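Local coordinates for putative fructose-bisphosphate aldolase (Coccidioides immitis, PDB 3PM6), which belongs to the class II fructose-bisphosphate aldolase family and folds as an eight-stranded TIM barrel that holds a zinc ion, at residues L16-F21 / P53-L58; L57-A62 / N249-V254; A62-D67 / P95-R100; R100-S105 / V137-A142. All blocks are in the same frame, centred on the assembly; numbering follows the deposited sequence.

In the fold
All four contacts belong to one TIM barrel: two lie within the barrel and two between its outer helices. Interactions 1 and 2 share strand 54-58 and lie about 14 Å apart between centres: interaction 1 fills the end where the strands begin, interaction 2 the end where they finish. There the side chain of Asn249 comes to about 4 Å from the zinc ion held by His91, His196 and His227, whereas Met55 of interaction 1 is about 12 Å from it. Interactions 3 and 4 pack outer helices, share Arg100 and have centres 12 Å apart. Interaction 3 also touches interaction 2, where Pro60 CB meets Ile97 CG2 at 3.9 Å.

Interaction 1 of 4, residues L16-F21 / P53-L58; sequences LPLLTF and PAMILL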
loop_
_atom_site.group_PDB
_atom_site.type_symbol
_atom_site.label_atom_id
_atom_site.label_comp_id
_atom_site.label_asym_id
_atom_site.label_seq_id
_atom_site.Cartn_x
_atom_site.Cartn_y
_atom_site.Cartn_z
ATOM N N LEU A 16 -20.187 8.488 8.937
ATOM C CA LEU A 16 -21.428 8.536 9.745
ATOM C C LEU A 16 -22.628 7.768 9.168
ATOM O O LEU A 16 -23.267 6.981 9.887
ATOM C CB LEU A 16 -21.822 9.988 10.074
ATOM C CG LEU A 16 -20.855 10.821 10.924
ATOM C CD1 LEU A 16 -21.500 12.138 11.267
ATOM C CD2 LEU A 16 -20.436 10.067 12.198
ATOM N N PRO A 17 -22.972 7.998 7.887
ATOM C CA PRO A 17 -24.172 7.305 7.387
ATOM C C PRO A 17 -24.094 5.781 7.529
ATOM O O PRO A 17 -25.115 5.134 7.791
ATOM C CB PRO A 17 -24.230 7.703 5.903
ATOM C CG PRO A 17 -23.480 8.943 5.803
ATOM C CD PRO A 17 -22.410 8.913 6.872
ATOM N N LEU A 18 -22.911 5.205 7.363
ATOM C CA LEU A 18 -22.758 3.748 7.437
ATOM C C LEU A 18 -23.283 3.145 8.726
ATOM O O LEU A 18 -24.003 2.149 8.668
ATOM C CB LEU A 18 -21.302 3.297 7.219
ATOM C CG LEU A 18 -20.729 3.161 5.811
ATOM C CD1 LEU A 18 -20.838 4.452 4.985
ATOM C CD2 LEU A 18 -19.269 2.688 5.844
ATOM N N LEU A 19 -22.928 3.734 9.877
ATOM C CA LEU A 19 -23.382 3.196 11.177
ATOM C C LEU A 19 -24.859 3.471 11.444
ATOM O O LEU A 19 -25.565 2.625 11.970
ATOM C CB LEU A 19 -22.529 3.701 12.347
ATOM C CG LEU A 19 -21.332 2.837 12.748
ATOM C CD1 LEU A 19 -20.172 3.038 11.796
ATOM C CD2 LEU A 19 -20.897 3.210 14.144
ATOM N N THR A 20 -25.297 4.667 11.072
ATOM C CA THR A 20 -26.691 5.043 11.080
ATOM C C THR A 20 -27.498 3.985 10.320
ATOM O O THR A 20 -28.421 3.421 10.853
ATOM C CB THR A 20 -26.845 6.411 10.379
ATOM O OG1 THR A 20 -26.180 7.407 11.164
ATOM C CG2 THR A 20 -28.313 6.779 10.170
ATOM N N PHE A 21 -27.120 3.726 9.070
ATOM C CA PHE A 21 -27.856 2.785 8.219
ATOM C C PHE A 21 -27.835 1.373 8.814
ATOM O O PHE A 21 -28.871 0.702 8.865
ATOM C CB PHE A 21 -27.284 2.768 6.796
ATOM C CG PHE A 21 -28.122 1.987 5.827
ATOM C CD1 PHE A 21 -29.109 2.625 5.068
ATOM C CD2 PHE A 21 -27.959 0.610 5.691
ATOM C CE1 PHE A 21 -29.887 1.902 4.171
ATOM C CE2 PHE A 21 -28.747 -0.128 4.797
ATOM C CZ PHE A 21 -29.707 0.513 4.047
ATOM N N PRO A 53 -21.001 -2.752 2.515
ATOM C CA PRO A 53 -20.219 -1.658 3.043
ATOM C C PRO A 53 -19.072 -2.241 3.873
ATOM O O PRO A 53 -19.113 -3.421 4.222
ATOM C CB PRO A 53 -21.210 -0.968 3.963
ATOM C CG PRO A 53 -22.084 -2.112 4.460
ATOM C CD PRO A 53 -22.321 -2.827 3.168
ATOM N N ALA A 54 -18.051 -1.434 4.156
ATOM C CA ALA A 54 -16.910 -1.873 4.969
ATOM C C ALA A 54 -16.159 -0.670 5.448
ATOM O O ALA A 54 -16.412 0.424 5.006
ATOM C CB ALA A 54 -15.936 -2.799 4.158
ATOM N N MET A 55 -15.237 -0.876 6.377
ATOM C CA MET A 55 -14.317 0.172 6.749
ATOM C C MET A 55 -12.932 -0.425 6.745
ATOM O O MET A 55 -12.730 -1.582 7.142
ATOM C CB MET A 55 -14.661 0.755 8.132
ATOM C CG MET A 55 -15.927 1.593 8.158
ATOM S SD MET A 55 -16.299 2.264 9.839
ATOM C CE MET A 55 -17.693 3.320 9.395
ATOM N N ILE A 56 -11.975 0.362 6.298
ATOM C CA ILE A 56 -10.576 -0.056 6.353
ATOM C C ILE A 56 -10.005 0.627 7.625
ATOM O O ILE A 56 -10.126 1.849 7.787
ATOM C CB ILE A 56 -9.807 0.388 5.056
ATOM C CG1 ILE A 56 -10.378 -0.283 3.790
ATOM C CG2 ILE A 56 -8.299 0.189 5.182
ATOM C CD1 ILE A 56 -9.786 0.252 2.521
ATOM N N LEU A 57 -9.428 -0.170 8.530
ATOM C CA LEU A 57 -8.816 0.390 9.728
ATOM C C LEU A 57 -7.302 0.384 9.649
ATOM O O LEU A 57 -6.708 -0.627 9.316
ATOM C CB LEU A 57 -9.298 -0.355 10.990
ATOM C CG LEU A 57 -10.630 0.153 11.545
ATOM C CD1 LEU A 57 -11.759 0.053 10.451
ATOM C CD2 LEU A 57 -11.033 -0.645 12.769
ATOM N N LEU A 58 -6.667 1.513 9.943
ATOM C CA LEU A 58 -5.212 1.545 10.042
ATOM C C LEU A 58 -4.834 1.858 11.489
ATOM O O LEU A 58 -5.616 2.501 12.189
ATOM C CB LEU A 58 -4.629 2.591 9.081
ATOM C CG LEU A 58 -4.736 2.279 7.574
ATOM C CD1 LEU A 58 -4.330 3.537 6.839
ATOM C CD2 LEU A 58 -3.794 1.095 7.158
#
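Leu18 and Leu19 of helix 16-24 meet Met55 where strand 54-58 begins, so this N-terminal helix covers the end of the TIM barrel at which the strands start. The helix segment runs at 130° to the strand, and their axes come no nearer than 10.3 Å; the gap is bridged by side chains. Met55 reaches out to both leucines. Its CG lies anti to the carbonyl carbon (chi1 -71°), and from there the chain is fully extended, which carries the terminal methyl CE out to the helix between the two leucines. Leu18 comes to meet it tip to tip, with Leu18 CD2 3.9 Å from Met55 CE. The same Leu18 methyl also lies against the strand backbone, 3.7 Å from Ala54 O. Leu19 approaches differently: its side chain stands nearly perpendicular to that of Met55 and presses CD1 to 3.5 Å from Met55 CE, closer than carbon atoms usually pack. The methionine methyl is therefore gripped by two branches arriving from different directions. Every residue that touches is buried, and the packing is apolar apart from the Leu18 methyl against the carbonyl of Ala54. Ala54 offers that carbonyl while its methyl group points away from the helix. Around this cluster Leu18, Pro53 and Met55 all rest on Ile29 of strand 29-33, Leu19 and Met55 both reach Lys247 of strand 245-250, and Met55 also packs on Thr86 of strand 85-92.

Interaction 2 of 4, residues L57-A62 / N249-V254; sequences LLFPWA and NVNRAV
Leu57 and Asn249 face each other inside the TIM barrel, near the C-terminal ends of strands 54-58 and 245-250. In the closed sheet strand 29-33 stands between these two, so the side chains bridge over a strand rather than pair with a neighbour; the closest CA pair, Leu57 and Asn249, is 8.4 Å apart. This is the tighter part of the contact. Leu57 CD2 lies 3.8 Å from both CG and ND2 of Asn249 and 3.9 Å from Asn249 OD1, so one methyl is applied to the whole amide instead of to one end of it, the two side chains crossing at about a right angle. The polar end of Asn249 is held elsewhere, with OD1 taking a hydrogen bond from Lys247 NZ. The Asn249 side chain also touches His227, a zinc ligand, which places this packing in the wall of the metal site. Looser contact follows where the strands end. Phe59 presents its ring edge, CE2 and CZ, to Asn251, which stretches to it with CG anti to the backbone N (chi1 -177°). Beyond them the chains diverge: Pro60, Arg252 and Ala253 are partly exposed, while Trp61 NE1 is hydrogen-bonded to Glu276 OE2 of the second subunit. Asn251 is fixed by polar partners outside this pair, OD1 by Asn255 and ND2 by Tyr35 OH and Glu158 OE1. Against the phenylalanine its ND2 merely packs, near the ring plane and 3.8 Å from Phe59 CZ, with amide and ring planes 55° apart.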
loop_
_atom_site.group_PDB
_atom_site.type_symbol
_atom_site.label_atom_id
_atom_site.label_comp_id
_atom_site.label_asym_id
_atom_site.label_seq_id
_atom_site.Cartn_x
_atom_site.Cartn_y
_atom_site.Cartn_z
ATOM N N LEU A 57 -9.428 -0.170 8.530
ATOM C CA LEU A 57 -8.816 0.390 9.728
ATOM C C LEU A 57 -7.302 0.384 9.649
ATOM O O LEU A 57 -6.708 -0.627 9.316
ATOM C CB LEU A 57 -9.298 -0.355 10.990
ATOM C CG LEU A 57 -10.630 0.153 11.545
ATOM C CD1 LEU A 57 -11.759 0.053 10.451
ATOM C CD2 LEU A 57 -11.033 -0.645 12.769
ATOM N N LEU A 58 -6.667 1.513 9.943
ATOM C CA LEU A 58 -5.212 1.545 10.042
ATOM C C LEU A 58 -4.834 1.858 11.489
ATOM O O LEU A 58 -5.616 2.501 12.189
ATOM C CB LEU A 58 -4.629 2.591 9.081
ATOM C CG LEU A 58 -4.736 2.279 7.574
ATOM C CD1 LEU A 58 -4.330 3.537 6.839
ATOM C CD2 LEU A 58 -3.794 1.095 7.158
ATOM N N PHE A 59 -3.657 1.388 11.946
ATOM C CA PHE A 59 -3.151 1.748 13.275
ATOM C C PHE A 59 -2.226 2.954 13.145
ATOM O O PHE A 59 -1.829 3.307 12.013
ATOM C CB PHE A 59 -2.410 0.575 13.939
ATOM C CG PHE A 59 -3.284 -0.597 14.226
ATOM C CD1 PHE A 59 -4.436 -0.467 15.018
ATOM C CD2 PHE A 59 -2.990 -1.836 13.700
ATOM C CE1 PHE A 59 -5.263 -1.558 15.259
ATOM C CE2 PHE A 59 -3.827 -2.936 13.972
ATOM C CZ PHE A 59 -4.948 -2.783 14.752
ATOM N N PRO A 60 -1.884 3.621 14.281
ATOM C CA PRO A 60 -0.899 4.705 14.166
ATOM C C PRO A 60 0.406 4.256 13.520
ATOM O O PRO A 60 1.112 5.059 12.890
ATOM C CB PRO A 60 -0.660 5.124 15.646
ATOM C CG PRO A 60 -1.995 4.895 16.313
ATOM C CD PRO A 60 -2.722 3.783 15.486
ATOM N N TRP A 61 0.731 2.984 13.703
ATOM C CA TRP A 61 1.888 2.377 13.053
ATOM C C TRP A 61 1.951 2.613 11.541
ATOM O O TRP A 61 3.047 2.678 10.985
ATOM C CB TRP A 61 1.937 0.861 13.306
ATOM C CG TRP A 61 2.998 0.197 12.480
ATOM C CD1 TRP A 61 4.326 0.079 12.791
ATOM C CD2 TRP A 61 2.833 -0.402 11.181
ATOM N NE1 TRP A 61 4.998 -0.570 11.771
ATOM C CE2 TRP A 61 4.112 -0.873 10.772
ATOM C CE3 TRP A 61 1.729 -0.605 10.334
ATOM C CZ2 TRP A 61 4.317 -1.540 9.546
ATOM C CZ3 TRP A 61 1.930 -1.249 9.116
ATOM C CH2 TRP A 61 3.220 -1.717 8.734
ATOM N N ALA A 62 0.798 2.693 10.877
ATOM C CA ALA A 62 0.789 2.885 9.447
ATOM C C ALA A 62 1.365 4.254 9.068
ATOM O O ALA A 62 2.038 4.402 8.046
ATOM C CB ALA A 62 -0.622 2.708 8.884
ATOM N N ASN A 249 -15.186 -4.488 14.732
ATOM C CA ASN A 249 -13.765 -4.463 14.453
ATOM C C ASN A 249 -13.170 -5.859 14.441
ATOM O O ASN A 249 -13.397 -6.657 15.372
ATOM C CB ASN A 249 -12.992 -3.655 15.531
ATOM C CG ASN A 249 -13.272 -2.152 15.444
ATOM O OD1 ASN A 249 -14.187 -1.720 14.731
ATOM N ND2 ASN A 249 -12.487 -1.361 16.151
ATOM N N VAL A 250 -12.294 -6.076 13.468
ATOM C CA VAL A 250 -11.668 -7.354 13.258
ATOM C C VAL A 250 -10.209 -7.128 12.967
ATOM O O VAL A 250 -9.853 -6.182 12.288
ATOM C CB VAL A 250 -12.294 -8.052 12.030
ATOM C CG1 VAL A 250 -11.679 -9.409 11.826
ATOM C CG2 VAL A 250 -13.796 -8.195 12.230
ATOM N N ASN A 251 -9.365 -8.016 13.458
ATOM C CA ASN A 251 -7.948 -7.953 13.129
ATOM C C ASN A 251 -7.353 -9.338 12.775
ATOM O O ASN A 251 -7.272 -9.704 11.585
ATOM C CB ASN A 251 -7.157 -7.252 14.263
ATOM C CG ASN A 251 -5.689 -7.114 13.926
ATOM O OD1 ASN A 251 -5.288 -7.479 12.826
ATOM N ND2 ASN A 251 -4.871 -6.604 14.862
ATOM N N ARG A 252 -6.928 -10.070 13.808
ATOM C CA ARG A 252 -6.327 -11.407 13.699
ATOM C C ARG A 252 -7.120 -12.389 12.814
ATOM O O ARG A 252 -6.512 -13.169 12.052
ATOM C CB ARG A 252 -6.142 -12.029 15.087
ATOM N N ALA A 253 -8.454 -12.331 12.893
ATOM C CA ALA A 253 -9.307 -13.207 12.096
ATOM C C ALA A 253 -8.902 -13.112 10.633
ATOM O O ALA A 253 -8.943 -14.123 9.880
ATOM C CB ALA A 253 -10.809 -12.839 12.281
ATOM N N VAL A 254 -8.499 -11.905 10.237
ATOM C CA VAL A 254 -8.142 -11.633 8.858
ATOM C C VAL A 254 -6.637 -11.768 8.648
ATOM O O VAL A 254 -6.204 -12.548 7.807
ATOM C CB VAL A 254 -8.700 -10.266 8.360
ATOM C CG1 VAL A 254 -8.117 -9.891 6.972
ATOM C CG2 VAL A 254 -10.242 -10.332 8.329
#

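Interaction 3 of 4, residues A62-D67 / P95-R100; sequences AIQYAD and PEIIKR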
loop_
_atom_site.group_PDB
_atom_site.type_symbol
_atom_site.label_atom_id
_atom_site.label_comp_id
_atom_site.label_asym_id
_atom_site.label_seq_id
_atom_site.Cartn_x
_atom_site.Cartn_y
_atom_site.Cartn_z
ATOM N N ALA A 62 0.798 2.693 10.877
ATOM C CA ALA A 62 0.789 2.885 9.447
ATOM C C ALA A 62 1.365 4.254 9.068
ATOM O O ALA A 62 2.038 4.402 8.046
ATOM C CB ALA A 62 -0.622 2.708 8.884
ATOM N N ILE A 63 1.122 5.248 9.916
ATOM C CA ILE A 63 1.697 6.575 9.706
ATOM C C ILE A 63 3.187 6.551 10.158
ATOM O O ILE A 63 4.068 6.990 9.402
ATOM C CB ILE A 63 0.897 7.635 10.458
ATOM C CG1 ILE A 63 -0.534 7.710 9.908
ATOM C CG2 ILE A 63 1.597 8.986 10.386
ATOM C CD1 ILE A 63 -1.578 8.195 10.969
ATOM N N GLN A 64 3.457 5.999 11.356
ATOM C CA GLN A 64 4.835 5.852 11.887
ATOM C C GLN A 64 5.722 5.204 10.812
ATOM O O GLN A 64 6.827 5.656 10.567
ATOM C CB GLN A 64 4.850 5.012 13.193
ATOM C CG GLN A 64 4.467 5.793 14.472
ATOM C CD GLN A 64 3.863 4.952 15.652
ATOM O OE1 GLN A 64 4.075 3.716 15.800
ATOM N NE2 GLN A 64 3.121 5.655 16.515
ATOM N N TYR A 65 5.204 4.180 10.137
ATOM C CA TYR A 65 5.984 3.400 9.183
ATOM C C TYR A 65 6.090 3.990 7.759
ATOM O O TYR A 65 7.182 4.012 7.202
ATOM C CB TYR A 65 5.482 1.955 9.140
ATOM C CG TYR A 65 5.882 1.129 7.913
ATOM C CD1 TYR A 65 7.179 0.609 7.778
ATOM C CD2 TYR A 65 4.951 0.832 6.923
ATOM C CE1 TYR A 65 7.530 -0.161 6.688
ATOM C CE2 TYR A 65 5.281 0.040 5.831
ATOM C CZ TYR A 65 6.566 -0.442 5.714
ATOM O OH TYR A 65 6.907 -1.191 4.618
ATOM N N ALA A 66 4.976 4.445 7.186
ATOM C CA ALA A 66 4.913 4.822 5.773
ATOM C C ALA A 66 4.462 6.263 5.555
ATOM O O ALA A 66 4.051 6.636 4.445
ATOM C CB ALA A 66 3.992 3.860 5.028
ATOM N N ASP A 67 4.542 7.070 6.611
ATOM C CA ASP A 67 4.115 8.472 6.578
ATOM C C ASP A 67 2.699 8.577 6.018
ATOM O O ASP A 67 1.764 8.118 6.660
ATOM C CB ASP A 67 5.137 9.349 5.846
ATOM C CG ASP A 67 6.477 9.401 6.570
ATOM O OD1 ASP A 67 6.485 9.702 7.787
ATOM O OD2 ASP A 67 7.519 9.138 5.925
ATOM N N PRO A 95 -2.440 11.869 21.831
ATOM C CA PRO A 95 -2.984 13.126 21.301
ATOM C C PRO A 95 -2.197 13.700 20.093
ATOM O O PRO A 95 -2.805 14.159 19.103
ATOM C CB PRO A 95 -2.907 14.060 22.516
ATOM C CG PRO A 95 -3.142 13.129 23.656
ATOM C CD PRO A 95 -2.394 11.876 23.305
ATOM N N GLU A 96 -0.868 13.639 20.159
ATOM C CA GLU A 96 -0.005 14.133 19.081
ATOM C C GLU A 96 -0.233 13.401 17.760
ATOM O O GLU A 96 -0.288 14.009 16.687
ATOM C CB GLU A 96 1.481 14.057 19.482
ATOM N N ILE A 97 -0.388 12.089 17.829
ATOM C CA ILE A 97 -0.630 11.306 16.616
ATOM C C ILE A 97 -2.014 11.560 16.019
ATOM O O ILE A 97 -2.220 11.466 14.811
ATOM C CB ILE A 97 -0.435 9.807 16.887
ATOM C CG1 ILE A 97 1.060 9.478 16.813
ATOM C CG2 ILE A 97 -1.108 8.987 15.816
ATOM C CD1 ILE A 97 1.883 9.900 18.003
ATOM N N ILE A 98 -2.972 11.848 16.879
ATOM C CA ILE A 98 -4.341 12.086 16.432
ATOM C C ILE A 98 -4.360 13.382 15.598
ATOM O O ILE A 98 -4.880 13.416 14.477
ATOM C CB ILE A 98 -5.293 12.098 17.658
ATOM C CG1 ILE A 98 -5.446 10.652 18.169
ATOM C CG2 ILE A 98 -6.664 12.721 17.333
ATOM C CD1 ILE A 98 -6.151 10.501 19.512
ATOM N N LYS A 99 -3.747 14.430 16.126
ATOM C CA LYS A 99 -3.694 15.710 15.418
ATOM C C LYS A 99 -2.913 15.536 14.128
ATOM O O LYS A 99 -3.302 16.071 13.110
ATOM C CB LYS A 99 -3.013 16.761 16.266
ATOM C CG LYS A 99 -3.707 17.037 17.520
ATOM C CD LYS A 99 -2.660 17.534 18.509
ATOM C CE LYS A 99 -3.334 17.994 19.746
ATOM N NZ LYS A 99 -4.271 19.075 19.381
ATOM N N ARG A 100 -1.833 14.760 14.170
ATOM C CA ARG A 100 -1.041 14.535 12.972
ATOM C C ARG A 100 -1.885 13.817 11.908
ATOM O O ARG A 100 -1.890 14.198 10.716
ATOM C CB ARG A 100 0.222 13.744 13.302
ATOM C CG ARG A 100 1.138 13.494 12.087
ATOM C CD ARG A 100 2.213 12.419 12.368
ATOM N NE ARG A 100 2.997 12.143 11.163
ATOM C CZ ARG A 100 4.131 11.442 11.132
ATOM N NH1 ARG A 100 4.761 11.264 9.984
ATOM N NH2 ARG A 100 4.648 10.928 12.245
#
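Asp67 OD1 receives a weak hydrogen bond from Arg100 NH1 at 3.2 Å, bent to 122° at the hydrogen, and the pair forms a salt bridge between two surface residues. The carboxylate and guanidinium planes are 34° apart, and OD1 lies at the guanidinium edge, near its plane. At Asp67 the chain leaves helical geometry with a positive phi. Arg100 spans the gap with an extended chain, CG anti to the backbone N (chi1 -179°). An apolar group covers one guanidinium face: Ile63 CG2 sits 3.5 Å from the plane, over its centre, about equally near Arg100 NE and CZ. The two side chains run alongside in opposite senses; Ile63 covers a face and Asp67 meets the edge. A thinner contact lies nearby, with Gln64 NE2 4.4 Å from Ile97 CG1. The contact ties helix 60-66 to helix 95-103 on the outside of the barrel. Ile63 packs further on Val71 of helix 69-80, Tyr65 bonds to Thr279 of the second subunit, and Ile98 rests on Leu136 of helix 126-141.

Interaction 4 of 4, residues R100-S105 / V137-A142; sequences RAADLS and VAYCNA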
loop_
_atom_site.group_PDB
_atom_site.type_symbol
_atom_site.label_atom_id
_atom_site.label_comp_id
_atom_site.label_asym_id
_atom_site.label_seq_id
_atom_site.Cartn_x
_atom_site.Cartn_y
_atom_site.Cartn_z
ATOM N N ARG A 100 -1.833 14.760 14.170
ATOM C CA ARG A 100 -1.041 14.535 12.972
ATOM C C ARG A 100 -1.885 13.817 11.908
ATOM O O ARG A 100 -1.890 14.198 10.716
ATOM C CB ARG A 100 0.222 13.744 13.302
ATOM C CG ARG A 100 1.138 13.494 12.087
ATOM C CD ARG A 100 2.213 12.419 12.368
ATOM N NE ARG A 100 2.997 12.143 11.163
ATOM C CZ ARG A 100 4.131 11.442 11.132
ATOM N NH1 ARG A 100 4.761 11.264 9.984
ATOM N NH2 ARG A 100 4.648 10.928 12.245
ATOM N N ALA A 101 -2.623 12.797 12.334
ATOM C CA ALA A 101 -3.554 12.120 11.409
ATOM C C ALA A 101 -4.669 13.060 10.912
ATOM O O ALA A 101 -5.024 13.033 9.747
ATOM C CB ALA A 101 -4.143 10.874 12.050
ATOM N N ALA A 102 -5.225 13.863 11.806
ATOM C CA ALA A 102 -6.362 14.728 11.485
ATOM C C ALA A 102 -5.962 15.858 10.507
ATOM O O ALA A 102 -6.785 16.299 9.703
ATOM C CB ALA A 102 -6.972 15.307 12.756
ATOM N N ASP A 103 -4.692 16.290 10.590
ATOM C CA ASP A 103 -4.089 17.267 9.680
ATOM C C ASP A 103 -3.931 16.725 8.243
ATOM O O ASP A 103 -3.827 17.501 7.290
ATOM C CB ASP A 103 -2.732 17.745 10.216
ATOM C CG ASP A 103 -2.851 18.588 11.491
ATOM O OD1 ASP A 103 -3.949 19.072 11.838
ATOM O OD2 ASP A 103 -1.823 18.771 12.165
ATOM N N LEU A 104 -3.926 15.408 8.074
ATOM C CA LEU A 104 -3.846 14.823 6.740
ATOM C C LEU A 104 -4.995 15.216 5.788
ATOM O O LEU A 104 -4.815 15.205 4.566
ATOM C CB LEU A 104 -3.728 13.300 6.817
ATOM C CG LEU A 104 -2.389 12.756 7.331
ATOM C CD1 LEU A 104 -2.458 11.245 7.597
ATOM C CD2 LEU A 104 -1.262 13.082 6.357
ATOM N N SER A 105 -6.161 15.551 6.345
ATOM C CA SER A 105 -7.310 16.040 5.564
ATOM C C SER A 105 -7.525 17.545 5.705
ATOM O O SER A 105 -6.804 18.338 5.093
ATOM C CB SER A 105 -8.598 15.294 5.936
ATOM O OG SER A 105 -8.635 14.907 7.305
ATOM N N VAL A 137 -11.789 15.533 20.089
ATOM C CA VAL A 137 -12.977 15.486 19.263
ATOM C C VAL A 137 -13.168 16.845 18.568
ATOM O O VAL A 137 -13.485 16.904 17.371
ATOM C CB VAL A 137 -14.224 15.138 20.104
ATOM C CG1 VAL A 137 -15.508 15.528 19.367
ATOM C CG2 VAL A 137 -14.211 13.638 20.477
ATOM N N ALA A 138 -12.974 17.932 19.316
ATOM C CA ALA A 138 -13.071 19.279 18.738
ATOM C C ALA A 138 -12.098 19.413 17.567
ATOM O O ALA A 138 -12.473 19.837 16.467
ATOM C CB ALA A 138 -12.779 20.359 19.822
ATOM N N TYR A 139 -10.853 18.993 17.799
ATOM C CA TYR A 139 -9.818 19.098 16.787
ATOM C C TYR A 139 -10.153 18.297 15.519
ATOM O O TYR A 139 -9.943 18.774 14.395
ATOM C CB TYR A 139 -8.478 18.668 17.380
ATOM C CG TYR A 139 -7.276 19.050 16.557
ATOM C CD1 TYR A 139 -6.511 20.206 16.869
ATOM C CD2 TYR A 139 -6.886 18.262 15.466
ATOM C CE1 TYR A 139 -5.370 20.556 16.084
ATOM C CE2 TYR A 139 -5.765 18.587 14.687
ATOM C CZ TYR A 139 -5.005 19.732 14.998
ATOM O OH TYR A 139 -3.903 20.030 14.207
ATOM N N CYS A 140 -10.665 17.084 15.697
ATOM C CA CYS A 140 -11.067 16.247 14.575
ATOM C C CYS A 140 -12.296 16.825 13.833
ATOM O O CYS A 140 -12.369 16.819 12.603
ATOM C CB CYS A 140 -11.382 14.834 15.083
ATOM S SG CYS A 140 -9.942 13.906 15.701
ATOM N N ASN A 141 -13.294 17.244 14.602
ATOM C CA ASN A 141 -14.536 17.775 14.054
ATOM C C ASN A 141 -14.269 19.022 13.178
ATOM O O ASN A 141 -14.764 19.112 12.050
ATOM C CB ASN A 141 -15.501 18.133 15.184
ATOM C CG ASN A 141 -16.166 16.916 15.807
ATOM O OD1 ASN A 141 -15.894 15.764 15.430
ATOM N ND2 ASN A 141 -17.065 17.168 16.768
ATOM N N ALA A 142 -13.458 19.943 13.692
ATOM C CA ALA A 142 -12.972 21.104 12.912
ATOM C C ALA A 142 -12.489 20.713 11.521
ATOM O O ALA A 142 -12.522 21.542 10.618
ATOM C CB ALA A 142 -11.862 21.836 13.650
#
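Helices 95-103 and 126-141 come close where Ala102 CA lies 5.8 Å from Cys140 CA, an approach probably allowed by the small side chain of Ala102. The alanine methyl points into the contact and meets Tyr139 at the edge of its ring, in the ring plane, with Ala102 CB 4.0 Å from Tyr139 CE2. Cys140 touches the same methyl more distantly, its SG 4.4 Å from Ala102 CB. The polar part lies farther out. Tyr139 OH donates a hydrogen bond to the aspartate; Asp103 OD1 accepts it, 2.6 Å from Tyr139 OH, through its syn lone pair, and Asp103 OD2 is 3.2 Å from that hydroxyl. The tyrosine gets there because its CG is anti to the backbone N (chi1 -166°), which swings the ring across toward the neighbouring helix, roughly square to the aspartate side chain. Carboxylate and ring planes are 49° apart. On the inner side Ala102 and Cys140 both pack on Ile117 of strand 116-119, so the helices share a seat on the barrel wall. Lys99 and Arg143 each make a cation-pi contact with the tyrosine ring, and Arg143 NE also forms a long, weak ion pair with Asp103 OD1. Arg143 would probably favour the ionised carboxylate, and an anionic acceptor may strengthen the short bond from the phenol.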